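Local coordinates for protein cryptic loci regulator 2 (Schizosaccharomyces pombe 972h-, PDB 5IKJ) that promotes transcriptional silencing of heterochromatin as part of the SHREC repressor complex, acting upstream of its histone deacetylases and helping to position nucleosomes, at residues E230-T235 with K388-D393; L394-S398 with D490-W495; V425-L431 with E483-F488. All coordinates share one frame; numbering follows the deposited sequence.

Interaction 1: residues E230-T235 with K388-D393; sequences ECKDDT and KLWIND
Trp390 has its indole held by Cys231 over one face and by Asp234 and Glu230 round its rim. Cys231 CA sits 3.7 Å above the ring plane of Trp390, toward the rim. Cys231 also brings CB to 3.4 Å from Trp390 CE3, and its sulfur lies oblique to the six-membered ring, 4.4 Å from the centroid, in a sulfur-aromatic contact. Trp390 NE1 donates to Asp234 OD2 over 2.8 Å; the bond is bent (131° at the hydrogen), and the oxygen, met on its anti side, is tilted from the ring plane. Asp234 OD1 is salt-bridged to Arg264, so both carboxylate oxygens are engaged. Glu230, extended with CG anti to the backbone N (chi1 -173°), puts OE2 in plane at the ring edge by CZ2; the same OE2 is in a salt bridge with Lys388 NZ, modelled at a very short 2.5 Å, the two side chains crossing at about a right angle. Further along, Asn392 ND2 donates to Thr235 OG1 (3.0 Å), which donates to Cys231 O within the helix, while Asn392 OD1 is hydrogen-bonded to Tyr413. One water bridges Thr235 O and Asn392 O. All this is buried, and a chain of another protein supplies further partners to Lys388, Glu230 and Asn392. The chemistry implies that the helix meets the beta sheet through one salt bridge and directed hydrogen bonds around one tryptophan, which probably fix the indole's rotation.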
loop_
_atom_site.group_PDB
_atom_site.type_symbol
_atom_site.label_atom_id
_atom_site.label_comp_id
_atom_site.label_asym_id
_atom_site.label_seq_id
_atom_site.Cartn_x
_atom_site.Cartn_y
_atom_site.Cartn_z
ATOM N N GLU A 230 0.149 2.335 0.507
ATOM C CA GLU A 230 -1.040 3.146 0.265
ATOM C C GLU A 230 -2.264 2.506 0.906
ATOM O O GLU A 230 -3.105 3.196 1.495
ATOM C CB GLU A 230 -1.259 3.330 -1.237
ATOM C CG GLU A 230 -2.375 4.302 -1.586
ATOM C CD GLU A 230 -2.639 4.377 -3.076
ATOM O OE1 GLU A 230 -1.750 3.972 -3.859
ATOM O OE2 GLU A 230 -3.734 4.837 -3.465
ATOM N N CYS A 231 -2.376 1.181 0.799
ATOM C CA CYS A 231 -3.461 0.459 1.451
ATOM C C CYS A 231 -3.374 0.597 2.965
ATOM O O CYS A 231 -4.351 0.961 3.629
ATOM C CB CYS A 231 -3.399 -1.012 1.040
ATOM S SG CYS A 231 -4.725 -2.021 1.685
ATOM N N LYS A 232 -2.200 0.309 3.526
ATOM C CA LYS A 232 -2.018 0.400 4.969
ATOM C C LYS A 232 -2.346 1.798 5.478
ATOM O O LYS A 232 -2.982 1.952 6.527
ATOM C CB LYS A 232 -0.583 0.018 5.329
ATOM C CG LYS A 232 -0.353 -0.266 6.803
ATOM C CD LYS A 232 1.066 -0.762 7.043
ATOM C CE LYS A 232 1.371 -0.937 8.524
ATOM N NZ LYS A 232 0.581 -2.036 9.150
ATOM N N ASP A 233 -1.929 2.832 4.743
ATOM C CA ASP A 233 -2.198 4.196 5.185
ATOM C C ASP A 233 -3.684 4.524 5.105
ATOM O O ASP A 233 -4.220 5.209 5.982
ATOM C CB ASP A 233 -1.383 5.189 4.355
ATOM C CG ASP A 233 0.111 5.060 4.591
ATOM O OD1 ASP A 233 0.506 4.421 5.589
ATOM O OD2 ASP A 233 0.890 5.603 3.779
ATOM N N ASP A 234 -4.369 4.036 4.067
ATOM C CA ASP A 234 -5.788 4.330 3.903
ATOM C C ASP A 234 -6.668 3.563 4.883
ATOM O O ASP A 234 -7.839 3.921 5.052
ATOM C CB ASP A 234 -6.225 4.016 2.470
ATOM C CG ASP A 234 -5.819 5.096 1.484
ATOM O OD1 ASP A 234 -5.062 6.011 1.874
ATOM O OD2 ASP A 234 -6.253 5.027 0.315
ATOM N N THR A 235 -6.143 2.515 5.524
ATOM C CA THR A 235 -6.935 1.703 6.437
ATOM C C THR A 235 -6.335 1.561 7.829
ATOM O O THR A 235 -7.048 1.118 8.737
ATOM C CB THR A 235 -7.149 0.294 5.859
ATOM O OG1 THR A 235 -5.894 -0.390 5.779
ATOM C CG2 THR A 235 -7.772 0.366 4.471
ATOM N N LYS A 388 -12.557 5.386 -3.364
ATOM C CA LYS A 388 -11.607 4.285 -3.421
ATOM C C LYS A 388 -11.864 3.344 -2.251
ATOM O O LYS A 388 -12.089 3.793 -1.123
ATOM C CB LYS A 388 -10.174 4.813 -3.361
ATOM C CG LYS A 388 -9.134 3.963 -4.073
ATOM C CD LYS A 388 -7.775 4.649 -4.043
ATOM C CE LYS A 388 -6.747 3.922 -4.895
ATOM N NZ LYS A 388 -5.549 4.770 -5.143
ATOM N N LEU A 389 -11.829 2.040 -2.520
ATOM C CA LEU A 389 -12.081 1.035 -1.498
ATOM C C LEU A 389 -10.953 0.018 -1.479
ATOM O O LEU A 389 -10.357 -0.298 -2.512
ATOM C CB LEU A 389 -13.420 0.324 -1.722
ATOM C CG LEU A 389 -14.657 1.121 -1.305
ATOM C CD1 LEU A 389 -15.918 0.451 -1.822
ATOM C CD2 LEU A 389 -14.719 1.274 0.211
ATOM N N TRP A 390 -10.670 -0.494 -0.284
ATOM C CA TRP A 390 -9.542 -1.382 -0.062
ATOM C C TRP A 390 -9.964 -2.602 0.745
ATOM O O TRP A 390 -11.030 -2.636 1.367
ATOM C CB TRP A 390 -8.413 -0.688 0.710
ATOM C CG TRP A 390 -7.743 0.479 0.031
ATOM C CD1 TRP A 390 -8.076 1.803 0.151
ATOM C CD2 TRP A 390 -6.599 0.434 -0.834
ATOM N NE1 TRP A 390 -7.219 2.576 -0.594
ATOM C CE2 TRP A 390 -6.305 1.762 -1.209
ATOM C CE3 TRP A 390 -5.800 -0.599 -1.332
ATOM C CZ2 TRP A 390 -5.248 2.080 -2.062
ATOM C CZ3 TRP A 390 -4.752 -0.279 -2.180
ATOM C CH2 TRP A 390 -4.485 1.048 -2.535
ATOM N N ILE A 391 -9.090 -3.608 0.733
ATOM C CA ILE A 391 -9.108 -4.621 1.776
ATOM C C ILE A 391 -8.650 -3.978 3.082
ATOM O O ILE A 391 -7.809 -3.068 3.089
ATOM C CB ILE A 391 -8.217 -5.821 1.402
ATOM C CG1 ILE A 391 -6.765 -5.374 1.194
ATOM C CG2 ILE A 391 -8.757 -6.509 0.150
ATOM C CD1 ILE A 391 -5.785 -6.513 0.962
ATOM N N ASN A 392 -9.214 -4.442 4.196
ATOM C CA ASN A 392 -8.962 -3.898 5.532
ATOM C C ASN A 392 -9.700 -2.580 5.728
ATOM O O ASN A 392 -9.490 -1.902 6.748
ATOM C CB ASN A 392 -7.467 -3.688 5.796
ATOM C CG ASN A 392 -7.132 -3.640 7.273
ATOM O OD1 ASN A 392 -7.631 -4.444 8.061
ATOM N ND2 ASN A 392 -6.284 -2.691 7.657
ATOM N N ASP A 393 -10.559 -2.198 4.790
ATOM C CA ASP A 393 -11.276 -0.933 4.819
ATOM C C ASP A 393 -12.661 -1.129 5.434
ATOM O O ASP A 393 -13.090 -2.249 5.722
ATOM C CB ASP A 393 -11.379 -0.368 3.398
ATOM C CG ASP A 393 -11.847 1.071 3.365
ATOM O OD1 ASP A 393 -11.808 1.747 4.417
ATOM O OD2 ASP A 393 -12.253 1.529 2.278
HETATM O O HOH W 1 -9.997 0.384 7.952
#

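Interaction 2: residues L394-S398 with D490-W495; sequences LCVIS and DVLGRW
Val396 sits at the middle of the backbone ladder between segments 394-398 and 490-495, its N donating to Gly493 O and its O accepting from Leu492 N, both at 2.8 Å. Two more bonds complete this antiparallel pairing. Trp495 N reaches Leu394 O at one end; at the other, Ser398 N meets Asp490 O over 2.9 Å, in the carbonyl plane. That last oxygen also takes a CA-H...O contact from Ile397 CA at 3.1 Å. Between Val396 and Ile397 the register slips by one residue, and the backbone angles of Gly493 would press a CB against the preceding carbonyl oxygen.

Apolar contacts fill in around this ladder. Leu394 runs side by side with Trp495, its CD1 lying 3.4 Å from Trp495 CE3, oblique to the indole. Val396 splits its branches: CG1, anti to the backbone N (chi1 179°), touches Leu492 CD1 at 4.0 Å, while CG2 turns to Trp495 CB. Cys395 SG packs on Val491 CG1 at 4.1 Å. Helix 461-469 covers Leu394 and Trp495 through Arg462 and Leu463, and Arg494 is salt-bridged to Glu246.

The arrangement is a beta bulge in an antiparallel pair, within the mixed, branched or curled sheet of the Clr2 family region, which sequence assigns to the SH3 clan.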
loop_
_atom_site.group_PDB
_atom_site.type_symbol
_atom_site.label_atom_id
_atom_site.label_comp_id
_atom_site.label_asym_id
_atom_site.label_seq_id
_atom_site.Cartn_x
_atom_site.Cartn_y
_atom_site.Cartn_z
ATOM N N LEU A 394 -13.361 -0.015 5.643
ATOM C CA LEU A 394 -14.720 -0.017 6.170
ATOM C C LEU A 394 -15.657 0.553 5.116
ATOM O O LEU A 394 -15.416 1.647 4.597
ATOM C CB LEU A 394 -14.809 0.804 7.461
ATOM C CG LEU A 394 -13.732 0.505 8.507
ATOM C CD1 LEU A 394 -13.811 1.493 9.660
ATOM C CD2 LEU A 394 -13.857 -0.926 9.015
ATOM N N CYS A 395 -16.723 -0.186 4.803
ATOM C CA CYS A 395 -17.651 0.217 3.757
ATOM C C CYS A 395 -19.086 -0.007 4.213
ATOM O O CYS A 395 -19.368 -0.876 5.042
ATOM C CB CYS A 395 -17.399 -0.559 2.455
ATOM S SG CYS A 395 -17.895 -2.301 2.520
ATOM N N VAL A 396 -19.989 0.793 3.655
ATOM C CA VAL A 396 -21.421 0.667 3.897
ATOM C C VAL A 396 -21.998 -0.310 2.882
ATOM O O VAL A 396 -21.605 -0.313 1.710
ATOM C CB VAL A 396 -22.111 2.043 3.803
ATOM C CG1 VAL A 396 -23.614 1.916 4.020
ATOM C CG2 VAL A 396 -21.508 3.015 4.809
ATOM N N ILE A 397 -22.939 -1.143 3.329
ATOM C CA ILE A 397 -23.589 -2.119 2.465
ATOM C C ILE A 397 -25.095 -2.030 2.665
ATOM O O ILE A 397 -25.586 -1.577 3.701
ATOM C CB ILE A 397 -23.102 -3.563 2.727
ATOM C CG1 ILE A 397 -23.499 -4.023 4.136
ATOM C CG2 ILE A 397 -21.595 -3.654 2.523
ATOM C CD1 ILE A 397 -23.166 -5.469 4.431
ATOM N N SER A 398 -25.829 -2.475 1.646
ATOM C CA SER A 398 -27.278 -2.569 1.754
ATOM C C SER A 398 -27.660 -3.532 2.870
ATOM O O SER A 398 -27.134 -4.645 2.951
ATOM C CB SER A 398 -27.879 -3.041 0.431
ATOM O OG SER A 398 -27.531 -2.170 -0.631
ATOM N N ASP A 490 -23.990 -4.747 -3.729
ATOM C CA ASP A 490 -24.574 -4.369 -2.448
ATOM C C ASP A 490 -23.660 -3.481 -1.615
ATOM O O ASP A 490 -24.008 -3.153 -0.476
ATOM C CB ASP A 490 -24.949 -5.624 -1.649
ATOM C CG ASP A 490 -26.164 -6.334 -2.218
ATOM O OD1 ASP A 490 -27.055 -5.649 -2.762
ATOM O OD2 ASP A 490 -26.231 -7.577 -2.121
ATOM N N VAL A 491 -22.505 -3.093 -2.145
ATOM C CA VAL A 491 -21.648 -2.105 -1.501
ATOM C C VAL A 491 -22.108 -0.722 -1.940
ATOM O O VAL A 491 -22.203 -0.442 -3.142
ATOM C CB VAL A 491 -20.171 -2.336 -1.857
ATOM C CG1 VAL A 491 -19.289 -1.291 -1.185
ATOM C CG2 VAL A 491 -19.739 -3.736 -1.449
ATOM N N LEU A 492 -22.395 0.141 -0.970
ATOM C CA LEU A 492 -22.945 1.462 -1.249
ATOM C C LEU A 492 -21.892 2.558 -1.269
ATOM O O LEU A 492 -22.071 3.558 -1.974
ATOM C CB LEU A 492 -24.018 1.812 -0.212
ATOM C CG LEU A 492 -25.151 0.790 -0.078
ATOM C CD1 LEU A 492 -26.114 1.187 1.032
ATOM C CD2 LEU A 492 -25.899 0.624 -1.394
ATOM N N GLY A 493 -20.810 2.400 -0.524
ATOM C CA GLY A 493 -19.755 3.391 -0.520
ATOM C C GLY A 493 -18.878 3.229 0.706
ATOM O O GLY A 493 -18.992 2.260 1.455
ATOM N N ARG A 494 -17.995 4.204 0.882
ATOM C CA ARG A 494 -17.115 4.213 2.039
ATOM C C ARG A 494 -17.887 4.536 3.312
ATOM O O ARG A 494 -18.881 5.266 3.298
ATOM C CB ARG A 494 -16.003 5.244 1.868
ATOM C CG ARG A 494 -14.958 4.908 0.819
ATOM C CD ARG A 494 -13.901 6.005 0.751
ATOM N NE ARG A 494 -13.357 6.310 2.072
ATOM C CZ ARG A 494 -12.454 7.253 2.317
ATOM N NH1 ARG A 494 -11.977 7.997 1.330
ATOM N NH2 ARG A 494 -12.028 7.450 3.555
ATOM N N TRP A 495 -17.411 3.980 4.421
ATOM C CA TRP A 495 -17.777 4.454 5.747
ATOM C C TRP A 495 -16.768 5.510 6.174
ATOM O O TRP A 495 -15.557 5.304 6.050
ATOM C CB TRP A 495 -17.800 3.298 6.749
ATOM C CG TRP A 495 -18.037 3.709 8.174
ATOM C CD1 TRP A 495 -19.237 3.773 8.822
ATOM C CD2 TRP A 495 -17.045 4.103 9.132
ATOM N NE1 TRP A 495 -19.053 4.182 10.122
ATOM C CE2 TRP A 495 -17.717 4.393 10.336
ATOM C CE3 TRP A 495 -15.655 4.242 9.085
ATOM C CZ2 TRP A 495 -17.046 4.811 11.484
ATOM C CZ3 TRP A 495 -14.990 4.658 10.227
ATOM C CH2 TRP A 495 -15.685 4.938 11.409
#

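Interaction 3: residues V425-L431 with E483-F488; sequences VCFQGSL and EYVCPF
Gln428 and Glu483 make the side-chain hydrogen bond of this strand pair: NE2 of Gln428 donates to OE1 of Glu483 over 2.6 Å. The oxygen lies in the amide plane and is approached nearly along its C-O axis, while the amide and carboxylate planes stand 60° apart. Gln428 gets there by an extended chain, CG anti to the backbone N (chi1 -178°), and crosses Glu483 at about a right angle. The other carboxylate oxygen, OE2, is bonded to Ser415, so both ends of the carboxylate have partners.

Main-chain bonds form the ladder. Phe427 and Cys486 are joined by a reciprocal pair, as are Gly429 and Tyr484, and Phe488 N closes the end on Val425 O at 2.8 Å. CA-H...O contacts lie between them, such as Val485 CA to Phe427 O at 3.3 Å.

Apolar packing follows. On the face that carries Phe427 and Cys486, Phe427 CB lies near Cys486 SG. The rings of Phe427 and Phe488 run side by side, nearly parallel (planes at 6°) but slid apart, with centroids 5.7 Å from each other; CE1 of Phe427 comes to 3.6 Å from CD1 of Phe488. Val425 CB packs on Phe488 CB. Leu431 and Tyr484 cross at about a right angle, CD1 of Leu431 coming to 3.9 Å from CD1 of Tyr484. On the face of Gln428 and Val485, Val485 CG2 meets Gln428 CG, while its CG1 touches Cys426 CB.

Glu483, Tyr484 and Val485 also pair in an antiparallel ladder with a strand from the chain of another protein, so strand 482-487 carries the Clr2 region's antiparallel pairing on across the interface.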
loop_
_atom_site.group_PDB
_atom_site.type_symbol
_atom_site.label_atom_id
_atom_site.label_comp_id
_atom_site.label_asym_id
_atom_site.label_seq_id
_atom_site.Cartn_x
_atom_site.Cartn_y
_atom_site.Cartn_z
ATOM N N VAL A 425 -17.676 -9.721 -8.577
ATOM C CA VAL A 425 -16.838 -9.105 -7.554
ATOM C C VAL A 425 -17.518 -9.283 -6.201
ATOM O O VAL A 425 -18.666 -8.867 -6.009
ATOM C CB VAL A 425 -16.597 -7.622 -7.865
ATOM C CG1 VAL A 425 -15.754 -6.963 -6.777
ATOM C CG2 VAL A 425 -15.926 -7.462 -9.226
ATOM N N CYS A 426 -16.810 -9.899 -5.257
ATOM C CA CYS A 426 -17.349 -10.184 -3.934
ATOM C C CYS A 426 -16.541 -9.467 -2.863
ATOM O O CYS A 426 -15.307 -9.424 -2.922
ATOM C CB CYS A 426 -17.347 -11.688 -3.644
ATOM S SG CYS A 426 -18.217 -12.684 -4.859
ATOM N N PHE A 427 -17.250 -8.907 -1.886
ATOM C CA PHE A 427 -16.650 -8.351 -0.680
ATOM C C PHE A 427 -16.900 -9.305 0.480
ATOM O O PHE A 427 -18.050 -9.658 0.758
ATOM C CB PHE A 427 -17.244 -6.979 -0.352
ATOM C CG PHE A 427 -16.647 -5.846 -1.136
ATOM C CD1 PHE A 427 -16.610 -5.877 -2.519
ATOM C CD2 PHE A 427 -16.148 -4.731 -0.482
ATOM C CE1 PHE A 427 -16.068 -4.823 -3.235
ATOM C CE2 PHE A 427 -15.606 -3.678 -1.190
ATOM C CZ PHE A 427 -15.566 -3.722 -2.567
ATOM N N GLN A 428 -15.830 -9.715 1.154
ATOM C CA GLN A 428 -15.923 -10.565 2.335
ATOM C C GLN A 428 -15.405 -9.794 3.538
ATOM O O GLN A 428 -14.321 -9.201 3.479
ATOM C CB GLN A 428 -15.130 -11.864 2.156
ATOM C CG GLN A 428 -15.226 -12.810 3.350
ATOM C CD GLN A 428 -14.186 -13.911 3.312
ATOM O OE1 GLN A 428 -14.122 -14.687 2.359
ATOM N NE2 GLN A 428 -13.362 -13.979 4.351
ATOM N N GLY A 429 -16.170 -9.806 4.623
ATOM C CA GLY A 429 -15.730 -9.156 5.843
ATOM C C GLY A 429 -16.740 -9.352 6.951
ATOM O O GLY A 429 -17.796 -9.966 6.765
ATOM N N SER A 430 -16.393 -8.818 8.118
ATOM C CA SER A 430 -17.258 -8.866 9.285
ATOM C C SER A 430 -18.172 -7.647 9.319
ATOM O O SER A 430 -17.816 -6.565 8.844
ATOM C CB SER A 430 -16.426 -8.931 10.568
ATOM O OG SER A 430 -15.385 -7.968 10.546
ATOM N N LEU A 431 -19.356 -7.834 9.895
ATOM C CA LEU A 431 -20.383 -6.805 9.956
ATOM C C LEU A 431 -20.452 -6.230 11.364
ATOM O O LEU A 431 -20.405 -6.973 12.350
ATOM C CB LEU A 431 -21.746 -7.376 9.554
ATOM C CG LEU A 431 -21.764 -8.146 8.229
ATOM C CD1 LEU A 431 -23.126 -8.777 7.994
ATOM C CD2 LEU A 431 -21.384 -7.239 7.066
ATOM N N GLU A 483 -17.541 -14.844 8.666
ATOM C CA GLU A 483 -17.707 -13.558 8.010
ATOM C C GLU A 483 -18.792 -13.718 6.955
ATOM O O GLU A 483 -19.311 -14.815 6.735
ATOM C CB GLU A 483 -16.387 -13.069 7.401
ATOM C CG GLU A 483 -15.327 -12.725 8.438
ATOM C CD GLU A 483 -13.963 -12.462 7.823
ATOM O OE1 GLU A 483 -13.796 -12.716 6.611
ATOM O OE2 GLU A 483 -13.058 -12.005 8.553
ATOM N N TYR A 484 -19.145 -12.618 6.299
ATOM C CA TYR A 484 -20.207 -12.629 5.307
ATOM C C TYR A 484 -19.689 -12.114 3.972
ATOM O O TYR A 484 -18.723 -11.345 3.911
ATOM C CB TYR A 484 -21.405 -11.797 5.776
ATOM C CG TYR A 484 -22.199 -12.480 6.863
ATOM C CD1 TYR A 484 -21.787 -12.428 8.187
ATOM C CD2 TYR A 484 -23.351 -13.192 6.562
ATOM C CE1 TYR A 484 -22.505 -13.058 9.183
ATOM C CE2 TYR A 484 -24.077 -13.825 7.551
ATOM C CZ TYR A 484 -23.649 -13.756 8.860
ATOM O OH TYR A 484 -24.366 -14.385 9.851
ATOM N N VAL A 485 -20.341 -12.558 2.901
ATOM C CA VAL A 485 -19.934 -12.243 1.538
ATOM C C VAL A 485 -21.124 -11.623 0.824
ATOM O O VAL A 485 -22.197 -12.234 0.751
ATOM C CB VAL A 485 -19.446 -13.488 0.779
ATOM C CG1 VAL A 485 -18.958 -13.111 -0.616
ATOM C CG2 VAL A 485 -18.345 -14.193 1.558
ATOM N N CYS A 486 -20.938 -10.417 0.297
ATOM C CA CYS A 486 -21.938 -9.773 -0.534
ATOM C C CYS A 486 -21.300 -9.352 -1.847
ATOM O O CYS A 486 -20.089 -9.113 -1.904
ATOM C CB CYS A 486 -22.542 -8.543 0.157
ATOM S SG CYS A 486 -21.395 -7.158 0.336
ATOM N N PRO A 487 -22.080 -9.261 -2.919
ATOM C CA PRO A 487 -21.520 -8.793 -4.187
ATOM C C PRO A 487 -21.243 -7.299 -4.146
ATOM O O PRO A 487 -21.800 -6.552 -3.338
ATOM C CB PRO A 487 -22.611 -9.130 -5.207
ATOM C CG PRO A 487 -23.873 -9.090 -4.418
ATOM C CD PRO A 487 -23.515 -9.579 -3.035
ATOM N N PHE A 488 -20.352 -6.871 -5.041
ATOM C CA PHE A 488 -20.088 -5.447 -5.211
ATOM C C PHE A 488 -21.381 -4.662 -5.399
ATOM O O PHE A 488 -21.451 -3.481 -5.044
ATOM C CB PHE A 488 -19.150 -5.252 -6.405
ATOM C CG PHE A 488 -18.626 -3.851 -6.567
ATOM C CD1 PHE A 488 -18.265 -3.088 -5.469
ATOM C CD2 PHE A 488 -18.461 -3.314 -7.832
ATOM C CE1 PHE A 488 -17.772 -1.805 -5.633
ATOM C CE2 PHE A 488 -17.967 -2.038 -8.003
ATOM C CZ PHE A 488 -17.622 -1.281 -6.903
#

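In the fold
All three contacts reach one mixed sheet, and all but the helical segment 230-235 lie within the Clr2 range 378-497. Interaction 1 comes first and closes before the others open; strand 387-390 then leads directly into strand 394-397, where interaction 2 begins. Interaction 3 is nested in the loop that interaction 2 closes. The centres of interactions 1 and 2 are about 14 Å apart. Those of interactions 1 and 3 are about 16 Å apart, and those of interactions 2 and 3 about 10 Å. Leu389, on the strand of interaction 1, packs on Val491 and Arg494 of interaction 2 and Phe427 of interaction 3, while Ile397 meets Leu431 and Cys486. Helix 214-237 is thus joined to a sheet that a second protein extends.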